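Long-range contact in beta-glucuronidase (Dictyoglomus thermophilum, PDB 6XXW), which probably hydrolyses beta-D-glucuronides, as a glycoside hydrolase of family 2 with a sugar-binding domain and a TIM barrel: residues N143-K156 and K168-S180. Residues are numbered along the deposited sequence; the frame is centred on the assembly and turned at random.
Sequences NTLTWDVLPPGELK and KVLNYYFDFFNYS
Leu145 pushes its branched end into a hollow lined by Leu170, Tyr172, Phe174 and Asn178. Its CD1 does most of the filling, lying 3.8 Å from Tyr172 CB and meeting the Phe174 ring at its edge, while the Leu170 side chain crosses that of Leu145 at about a right angle; a forked aliphatic chain suits a pocket with walls on several sides. Phe174 is itself a flat slab between two bumps, and an aromatic ring suits the slot because it has two faces to offer: Pro151 CG, on a compact, rigid ring, rests over one, 3.9 Å from the ring centroid in a CH-pi contact, and Tyr172 CD2 lies over the opposite face. With CG set between the backbone N and the carbonyl carbon (chi1 51°), the ring enters this slot. A cis peptide bond precedes Pro151. Were Phe174 reduced to an alanine, a gap would probably open between Pro151 and Tyr172, and Leu145 CD1 would lose one wall. Beyond this core the segments pair as an antiparallel beta hairpin within the sugar-binding domain, where Lys156 with Val169 and Glu154 with Asn171 each exchange two backbone hydrogen bonds. Glu154 has two conformers; in one, its carboxylate meets Trp147 NE1, Lys156 NZ and, weakly, Tyr173 OH. Beside Leu170, Asn178 ND2 gives Asn143 O a weak hydrogen bond; Asn178 OD1 is hydrogen-bonded to His100. The contact thus joins an apolar interlock to firm backbone pairing, with a polar cluster whose carboxylate is probably only partly fixed.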
ATOM      1  N   ASN A 143     -14.440   7.601  30.830  1.00 19.95           N
ATOM      2  CA  ASN A 143     -13.563   8.294  29.895  1.00 20.78           C
ATOM      3  C   ASN A 143     -14.056   9.696  29.559  1.00 20.72           C
ATOM      4  O   ASN A 143     -13.509  10.334  28.651  1.00 17.02           O
ATOM      5  CB  ASN A 143     -13.384   7.474  28.605  1.00 19.11           C
ATOM      6  CG  ASN A 143     -14.676   7.286  27.852  1.00 23.04           C
ATOM      7  OD1 ASN A 143     -15.739   7.641  28.347  1.00 20.32           O
ATOM      8  ND2 ASN A 143     -14.592   6.733  26.635  1.00 23.51           N
ATOM      9  N   THR A 144     -15.061  10.194  30.280  1.00 19.14           N
ATOM     10  CA  THR A 144     -15.596  11.528  30.040  1.00 21.96           C
ATOM     11  C   THR A 144     -14.573  12.570  30.475  1.00 25.60           C
ATOM     12  O   THR A 144     -14.207  12.633  31.651  1.00 38.88           O
ATOM     13  CB  THR A 144     -16.897  11.710  30.818  1.00 26.29           C
ATOM     14  OG1 THR A 144     -17.787  10.629  30.498  1.00 26.94           O
ATOM     15  CG2 THR A 144     -17.561  13.033  30.444  1.00 25.15           C
ATOM     16  N   LEU A 145     -14.118  13.397  29.545  1.00 21.35           N
ATOM     17  CA  LEU A 145     -13.163  14.440  29.900  1.00 24.02           C
ATOM     18  C   LEU A 145     -13.877  15.677  30.440  1.00 24.74           C
ATOM     19  O   LEU A 145     -15.044  15.939  30.123  1.00 20.84           O
ATOM     20  CB  LEU A 145     -12.316  14.820  28.684  1.00 24.98           C
ATOM     21  CG  LEU A 145     -11.483  13.688  28.077  1.00 24.79           C
ATOM     22  CD1 LEU A 145     -11.066  14.022  26.647  1.00 30.27           C
ATOM     23  CD2 LEU A 145     -10.277  13.415  28.954  1.00 26.54           C
ATOM     24  N   THR A 146     -13.158  16.439  31.272  1.00 23.31           N
ATOM     25  CA  THR A 146     -13.607  17.733  31.767  1.00 18.86           C
ATOM     26  C   THR A 146     -12.444  18.714  31.701  1.00 21.20           C
ATOM     27  O   THR A 146     -11.299  18.336  31.433  1.00 20.38           O
ATOM     28  CB  THR A 146     -14.119  17.663  33.213  1.00 26.44           C
ATOM     29  OG1 THR A 146     -13.002  17.501  34.092  1.00 23.06           O
ATOM     30  CG2 THR A 146     -15.098  16.509  33.404  1.00 22.03           C
ATOM     31  N   TRP A 147     -12.724  19.988  31.986  1.00 20.94           N
ATOM     32  CA  TRP A 147     -11.633  20.953  31.961  1.00 20.11           C
ATOM     33  C   TRP A 147     -10.750  20.905  33.198  1.00 21.29           C
ATOM     34  O   TRP A 147      -9.729  21.600  33.223  1.00 24.98           O
ATOM     35  CB  TRP A 147     -12.171  22.381  31.764  1.00 26.07           C
ATOM     36  CG  TRP A 147     -12.387  22.666  30.315  1.00 20.81           C
ATOM     37  CD1 TRP A 147     -13.584  22.705  29.661  1.00 26.17           C
ATOM     38  CD2 TRP A 147     -11.380  22.904  29.326  1.00 23.37           C
ATOM     39  NE1 TRP A 147     -13.385  22.967  28.328  1.00 30.80           N
ATOM     40  CE2 TRP A 147     -12.041  23.089  28.094  1.00 25.65           C
ATOM     41  CE3 TRP A 147      -9.984  22.993  29.364  1.00 24.42           C
ATOM     42  CZ2 TRP A 147     -11.356  23.357  26.912  1.00 29.34           C
ATOM     43  CZ3 TRP A 147      -9.301  23.253  28.187  1.00 24.83           C
ATOM     44  CH2 TRP A 147      -9.989  23.433  26.977  1.00 28.50           C
ATOM     45  N   ASP A 148     -11.081  20.115  34.223  1.00 19.08           N
ATOM     46  CA  ASP A 148     -10.184  20.020  35.372  1.00 24.77           C
ATOM     47  C   ASP A 148      -9.555  18.639  35.529  1.00 24.97           C
ATOM     48  O   ASP A 148      -9.047  18.320  36.603  1.00 26.94           O
ATOM     49  CB  ASP A 148     -10.880  20.427  36.669  1.00 26.63           C
ATOM     50  CG  ASP A 148     -12.222  19.793  36.835  1.00 36.68           C
ATOM     51  OD1 ASP A 148     -12.434  18.686  36.300  1.00 42.09           O
ATOM     52  OD2 ASP A 148     -13.075  20.416  37.504  1.00 44.84           O
ATOM     53  N   VAL A 149      -9.569  17.820  34.488  1.00 24.64           N
ATOM     54  CA  VAL A 149      -8.709  16.644  34.431  1.00 24.19           C
ATOM     55  C   VAL A 149      -7.687  16.904  33.333  1.00 21.06           C
ATOM     56  O   VAL A 149      -7.908  17.722  32.437  1.00 19.67           O
ATOM     57  CB  VAL A 149      -9.493  15.338  34.172  1.00 28.11           C
ATOM     58  CG1 VAL A 149      -9.820  15.201  32.691  1.00 19.34           C
ATOM     59  CG2 VAL A 149      -8.710  14.109  34.684  1.00 23.53           C
ATOM     60  N   LEU A 150      -6.549  16.209  33.412  1.00 18.97           N
ATOM     61  CA  LEU A 150      -5.501  16.310  32.405  1.00 18.16           C
ATOM     62  C   LEU A 150      -5.320  14.961  31.722  1.00 22.59           C
ATOM     63  O   LEU A 150      -5.098  13.951  32.405  1.00 20.58           O
ATOM     64  CB  LEU A 150      -4.163  16.756  33.014  1.00 17.82           C
ATOM     65  CG  LEU A 150      -4.129  18.180  33.588  1.00 19.86           C
ATOM     66  CD1 LEU A 150      -2.850  18.391  34.365  1.00 19.10           C
ATOM     67  CD2 LEU A 150      -4.253  19.226  32.474  1.00 16.99           C
ATOM     68  N   PRO A 151      -5.393  14.893  30.390  1.00 17.37           N
ATOM     69  CA  PRO A 151      -5.654  16.027  29.500  1.00 16.05           C
ATOM     70  C   PRO A 151      -7.130  16.422  29.479  1.00 16.05           C
ATOM     71  O   PRO A 151      -7.994  15.565  29.658  1.00 16.77           O
ATOM     72  CB  PRO A 151      -5.222  15.498  28.129  1.00 17.25           C
ATOM     73  CG  PRO A 151      -5.532  14.046  28.201  1.00 16.50           C
ATOM     74  CD  PRO A 151      -5.219  13.635  29.643  1.00 17.38           C
ATOM     75  N   PRO A 152      -7.401  17.703  29.261  1.00 18.37           N
ATOM     76  CA  PRO A 152      -8.776  18.204  29.344  1.00 18.09           C
ATOM     77  C   PRO A 152      -9.585  18.018  28.063  1.00 17.95           C
ATOM     78  O   PRO A 152      -9.066  17.799  26.967  1.00 18.46           O
ATOM     79  CB  PRO A 152      -8.574  19.694  29.629  1.00 16.96           C
ATOM     80  CG  PRO A 152      -7.316  20.023  28.855  1.00 20.87           C
ATOM     81  CD  PRO A 152      -6.426  18.797  29.071  1.00 22.42           C
ATOM     82  N   GLY A 153     -10.894  18.147  28.237  1.00 19.19           N
ATOM     83  CA  GLY A 153     -11.859  18.102  27.156  1.00 18.56           C
ATOM     84  C   GLY A 153     -13.206  18.461  27.732  1.00 23.77           C
ATOM     85  O   GLY A 153     -13.322  18.817  28.905  1.00 21.52           O
ATOM     86  N   GLU A 154     -14.238  18.334  26.899  0.64 21.86           N
ATOM     87  CA  GLU A 154     -15.570  18.751  27.318  0.64 26.58           C
ATOM     88  C   GLU A 154     -16.625  18.001  26.520  0.64 26.54           C
ATOM     89  O   GLU A 154     -16.518  17.883  25.295  0.64 27.09           O
ATOM     90  CB  GLU A 154     -15.749  20.266  27.149  0.64 28.75           C
ATOM     91  CG  GLU A 154     -15.113  20.840  25.893  0.64 32.00           C
ATOM     92  CD  GLU A 154     -15.255  22.356  25.796  0.64 38.95           C
ATOM     93  OE1 GLU A 154     -16.035  22.936  26.585  0.64 30.66           O
ATOM     94  OE2 GLU A 154     -14.608  22.966  24.913  0.64 36.37           O
ATOM     95  N   LEU A 155     -17.630  17.486  27.221  1.00 25.01           N
ATOM     96  CA  LEU A 155     -18.760  16.855  26.562  1.00 23.96           C
ATOM     97  C   LEU A 155     -19.744  17.950  26.177  1.00 31.82           C
ATOM     98  O   LEU A 155     -20.115  18.778  27.014  1.00 30.08           O
ATOM     99  CB  LEU A 155     -19.404  15.822  27.491  1.00 35.51           C
ATOM    100  CG  LEU A 155     -20.490  14.911  26.904  1.00 33.68           C
ATOM    101  CD1 LEU A 155     -19.927  14.053  25.784  1.00 33.14           C
ATOM    102  CD2 LEU A 155     -21.098  14.039  28.002  1.00 45.03           C
ATOM    103  N   LYS A 156     -20.130  18.000  24.910  1.00 31.19           N
ATOM    104  CA  LYS A 156     -21.013  19.053  24.438  1.00 32.56           C
ATOM    105  C   LYS A 156     -22.270  18.460  23.827  1.00 35.85           C
ATOM    106  O   LYS A 156     -22.213  17.454  23.111  1.00 34.83           O
ATOM    107  CB  LYS A 156     -20.323  19.964  23.425  1.00 34.42           C
ATOM    108  CG  LYS A 156     -19.221  20.829  24.023  1.00 35.12           C
ATOM    109  CD  LYS A 156     -18.690  21.798  22.971  1.00 49.91           C
ATOM    110  CE  LYS A 156     -17.563  22.659  23.516  1.00 50.87           C
ATOM    111  NZ  LYS A 156     -17.050  23.646  22.512  1.00 64.72           N
ATOM    112  N   LYS A 168     -24.510  13.934  21.247  1.00 28.62           N
ATOM    113  CA  LYS A 168     -23.485  14.565  22.064  1.00 29.28           C
ATOM    114  C   LYS A 168     -22.111  14.222  21.510  1.00 35.20           C
ATOM    115  O   LYS A 168     -21.933  13.196  20.850  1.00 29.86           O
ATOM    116  CB  LYS A 168     -23.612  14.151  23.541  1.00 37.40           C
ATOM    117  CG  LYS A 168     -23.168  12.731  23.859  1.00 46.08           C
ATOM    118  CD  LYS A 168     -23.604  12.331  25.267  1.00 43.32           C
ATOM    119  CE  LYS A 168     -22.757  11.187  25.807  1.00 53.10           C
ATOM    120  NZ  LYS A 168     -22.977   9.926  25.039  1.00 53.35           N
ATOM    121  N   VAL A 169     -21.150  15.120  21.734  1.00 26.98           N
ATOM    122  CA  VAL A 169     -19.779  14.914  21.279  1.00 30.36           C
ATOM    123  C   VAL A 169     -18.836  15.195  22.442  1.00 32.52           C
ATOM    124  O   VAL A 169     -19.085  16.087  23.258  1.00 29.50           O
ATOM    125  CB  VAL A 169     -19.420  15.790  20.056  1.00 33.76           C
ATOM    126  CG1 VAL A 169     -20.345  15.491  18.879  1.00 32.73           C
ATOM    127  CG2 VAL A 169     -19.451  17.282  20.402  1.00 35.79           C
ATOM    128  N   LEU A 170     -17.771  14.406  22.541  1.00 23.88           N
ATOM    129  CA  LEU A 170     -16.689  14.713  23.466  1.00 24.29           C
ATOM    130  C   LEU A 170     -15.652  15.491  22.680  1.00 24.49           C
ATOM    131  O   LEU A 170     -14.997  14.937  21.792  1.00 27.09           O
ATOM    132  CB  LEU A 170     -16.094  13.445  24.068  1.00 29.32           C
ATOM    133  CG  LEU A 170     -15.052  13.663  25.160  1.00 29.29           C
ATOM    134  CD1 LEU A 170     -15.687  14.314  26.375  1.00 27.61           C
ATOM    135  CD2 LEU A 170     -14.381  12.324  25.535  1.00 26.14           C
ATOM    136  N   ASN A 171     -15.526  16.776  22.967  1.00 21.99           N
ATOM    137  CA  ASN A 171     -14.525  17.589  22.302  1.00 25.96           C
ATOM    138  C   ASN A 171     -13.234  17.571  23.104  1.00 24.89           C
ATOM    139  O   ASN A 171     -13.251  17.615  24.338  1.00 26.53           O
ATOM    140  CB  ASN A 171     -15.014  19.027  22.122  1.00 30.42           C
ATOM    141  CG  ASN A 171     -16.049  19.147  21.003  1.00 34.09           C
ATOM    142  OD1 ASN A 171     -16.047  18.364  20.049  1.00 45.77           O
ATOM    143  ND2 ASN A 171     -16.932  20.119  21.120  1.00 47.62           N
ATOM    144  N   TYR A 172     -12.117  17.507  22.389  1.00 23.01           N
ATOM    145  CA  TYR A 172     -10.805  17.587  23.007  1.00 20.91           C
ATOM    146  C   TYR A 172      -9.797  17.982  21.939  1.00 24.58           C
ATOM    147  O   TYR A 172     -10.015  17.777  20.740  1.00 23.04           O
ATOM    148  CB  TYR A 172     -10.408  16.277  23.695  1.00 17.05           C
ATOM    149  CG  TYR A 172     -10.416  15.013  22.856  1.00 21.70           C
ATOM    150  CD1 TYR A 172     -11.576  14.267  22.712  1.00 22.76           C
ATOM    151  CD2 TYR A 172      -9.242  14.516  22.279  1.00 23.18           C
ATOM    152  CE1 TYR A 172     -11.591  13.080  21.985  1.00 24.08           C
ATOM    153  CE2 TYR A 172      -9.243  13.315  21.541  1.00 17.69           C
ATOM    154  CZ  TYR A 172     -10.427  12.601  21.409  1.00 19.51           C
ATOM    155  OH  TYR A 172     -10.475  11.418  20.693  1.00 23.93           O
ATOM    156  N   TYR A 173      -8.693  18.563  22.394  1.00 18.35           N
ATOM    157  CA  TYR A 173      -7.797  19.314  21.530  1.00 22.72           C
ATOM    158  C   TYR A 173      -6.379  18.778  21.578  1.00 22.43           C
ATOM    159  O   TYR A 173      -5.455  19.437  21.092  1.00 26.71           O
ATOM    160  CB  TYR A 173      -7.858  20.805  21.917  1.00 23.44           C
ATOM    161  CG  TYR A 173      -9.292  21.279  21.899  1.00 24.84           C
ATOM    162  CD1 TYR A 173      -9.890  21.684  20.711  1.00 33.09           C
ATOM    163  CD2 TYR A 173     -10.072  21.242  23.050  1.00 34.22           C
ATOM    164  CE1 TYR A 173     -11.215  22.090  20.684  1.00 36.10           C
ATOM    165  CE2 TYR A 173     -11.397  21.640  23.030  1.00 34.07           C
ATOM    166  CZ  TYR A 173     -11.960  22.062  21.845  1.00 34.05           C
ATOM    167  OH  TYR A 173     -13.278  22.458  21.820  1.00 46.34           O
ATOM    168  N   PHE A 174      -6.185  17.595  22.138  1.00 17.41           N
ATOM    169  CA  PHE A 174      -4.919  16.892  22.016  1.00 19.64           C
ATOM    170  C   PHE A 174      -5.001  15.910  20.853  1.00 23.78           C
ATOM    171  O   PHE A 174      -6.068  15.385  20.534  1.00 20.36           O
ATOM    172  CB  PHE A 174      -4.551  16.170  23.316  1.00 16.29           C
ATOM    173  CG  PHE A 174      -5.630  15.283  23.879  1.00 14.32           C
ATOM    174  CD1 PHE A 174      -5.687  13.924  23.535  1.00 16.48           C
ATOM    175  CD2 PHE A 174      -6.537  15.773  24.810  1.00 17.15           C
ATOM    176  CE1 PHE A 174      -6.659  13.085  24.077  1.00 16.20           C
ATOM    177  CE2 PHE A 174      -7.511  14.935  25.377  1.00 16.93           C
ATOM    178  CZ  PHE A 174      -7.576  13.593  25.013  1.00 16.60           C
ATOM    179  N   ASP A 175      -3.859  15.678  20.210  1.00 18.96           N
ATOM    180  CA  ASP A 175      -3.809  14.936  18.954  1.00 17.98           C
ATOM    181  C   ASP A 175      -3.387  13.489  19.191  1.00 19.28           C
ATOM    182  O   ASP A 175      -2.383  13.008  18.671  1.00 20.75           O
ATOM    183  CB  ASP A 175      -2.861  15.632  17.983  1.00 17.94           C
ATOM    184  CG  ASP A 175      -2.800  14.951  16.629  1.00 20.40           C
ATOM    185  OD1 ASP A 175      -3.871  14.611  16.076  1.00 21.36           O
ATOM    186  OD2 ASP A 175      -1.676  14.752  16.124  1.00 19.74           O
ATOM    187  N   PHE A 176      -4.137  12.806  20.049  1.00 18.43           N
ATOM    188  CA  PHE A 176      -4.057  11.354  20.138  1.00 18.04           C
ATOM    189  C   PHE A 176      -5.425  10.873  20.579  1.00 15.41           C
ATOM    190  O   PHE A 176      -6.152  11.602  21.250  1.00 16.39           O
ATOM    191  CB  PHE A 176      -2.949  10.859  21.085  1.00 18.63           C
ATOM    192  CG  PHE A 176      -2.972  11.473  22.481  1.00 15.95           C
ATOM    193  CD1 PHE A 176      -2.360  12.694  22.722  1.00 15.71           C
ATOM    194  CD2 PHE A 176      -3.566  10.797  23.551  1.00 17.33           C
ATOM    195  CE1 PHE A 176      -2.353  13.246  23.996  1.00 16.61           C
ATOM    196  CE2 PHE A 176      -3.570  11.342  24.835  1.00 17.74           C
ATOM    197  CZ  PHE A 176      -2.966  12.573  25.056  1.00 17.42           C
ATOM    198  N   PHE A 177      -5.784   9.657  20.175  1.00 18.28           N
ATOM    199  CA  PHE A 177      -7.144   9.180  20.394  1.00 18.36           C
ATOM    200  C   PHE A 177      -7.422   8.981  21.880  1.00 19.54           C
ATOM    201  O   PHE A 177      -6.565   8.501  22.628  1.00 19.08           O
ATOM    202  CB  PHE A 177      -7.389   7.863  19.647  1.00 15.74           C
ATOM    203  CG  PHE A 177      -8.813   7.379  19.743  1.00 18.74           C
ATOM    204  CD1 PHE A 177      -9.857   8.153  19.242  1.00 19.19           C
ATOM    205  CD2 PHE A 177      -9.114   6.169  20.342  1.00 18.41           C
ATOM    206  CE1 PHE A 177     -11.170   7.716  19.326  1.00 25.82           C
ATOM    207  CE2 PHE A 177     -10.420   5.725  20.425  1.00 19.26           C
ATOM    208  CZ  PHE A 177     -11.451   6.504  19.927  1.00 24.83           C
ATOM    209  N   ASN A 178      -8.650   9.312  22.296  1.00 15.32           N
ATOM    210  CA  ASN A 178      -9.066   9.170  23.695  1.00 19.43           C
ATOM    211  C   ASN A 178      -9.400   7.709  24.020  1.00 19.74           C
ATOM    212  O   ASN A 178     -10.517   7.361  24.402  1.00 20.01           O
ATOM    213  CB  ASN A 178     -10.254  10.087  23.974  1.00 17.42           C
ATOM    214  CG  ASN A 178     -10.616  10.160  25.457  1.00 20.77           C
ATOM    215  OD1 ASN A 178      -9.742  10.255  26.331  1.00 20.34           O
ATOM    216  ND2 ASN A 178     -11.914  10.116  25.742  1.00 20.07           N
ATOM    217  N   TYR A 179      -8.401   6.842  23.839  1.00 18.68           N
ATOM    218  CA  TYR A 179      -8.536   5.441  24.236  1.00 17.23           C
ATOM    219  C   TYR A 179      -8.859   5.339  25.723  1.00 20.32           C
ATOM    220  O   TYR A 179      -8.344   6.110  26.542  1.00 19.40           O
ATOM    221  CB  TYR A 179      -7.243   4.675  23.960  1.00 15.71           C
ATOM    222  CG  TYR A 179      -7.055   4.146  22.549  1.00 15.11           C
ATOM    223  CD1 TYR A 179      -7.945   3.230  21.991  1.00 16.09           C
ATOM    224  CD2 TYR A 179      -5.948   4.545  21.789  1.00 16.46           C
ATOM    225  CE1 TYR A 179      -7.757   2.747  20.687  1.00 17.76           C
ATOM    226  CE2 TYR A 179      -5.744   4.059  20.494  1.00 16.77           C
ATOM    227  CZ  TYR A 179      -6.649   3.170  19.953  1.00 21.07           C
ATOM    228  OH  TYR A 179      -6.420   2.698  18.686  1.00 19.60           O
ATOM    229  N   SER A 180      -9.687   4.357  26.080  1.00 17.92           N
ATOM    230  CA  SER A 180     -10.079   4.166  27.464  1.00 17.78           C
ATOM    231  C   SER A 180     -10.079   2.689  27.826  1.00 16.79           C
ATOM    232  O   SER A 180     -10.094   1.802  26.962  1.00 17.62           O
ATOM    233  CB  SER A 180     -11.464   4.761  27.750  1.00 17.54           C
ATOM    234  OG  SER A 180     -11.769   4.625  29.145  1.00 30.03           O
TER
HETATM  235  O   HOH W   1     -12.798   5.927  24.619  1.00 24.81           O
HETATM  236  O   HOH W   2      -7.956  19.275  24.934  1.00 22.83           O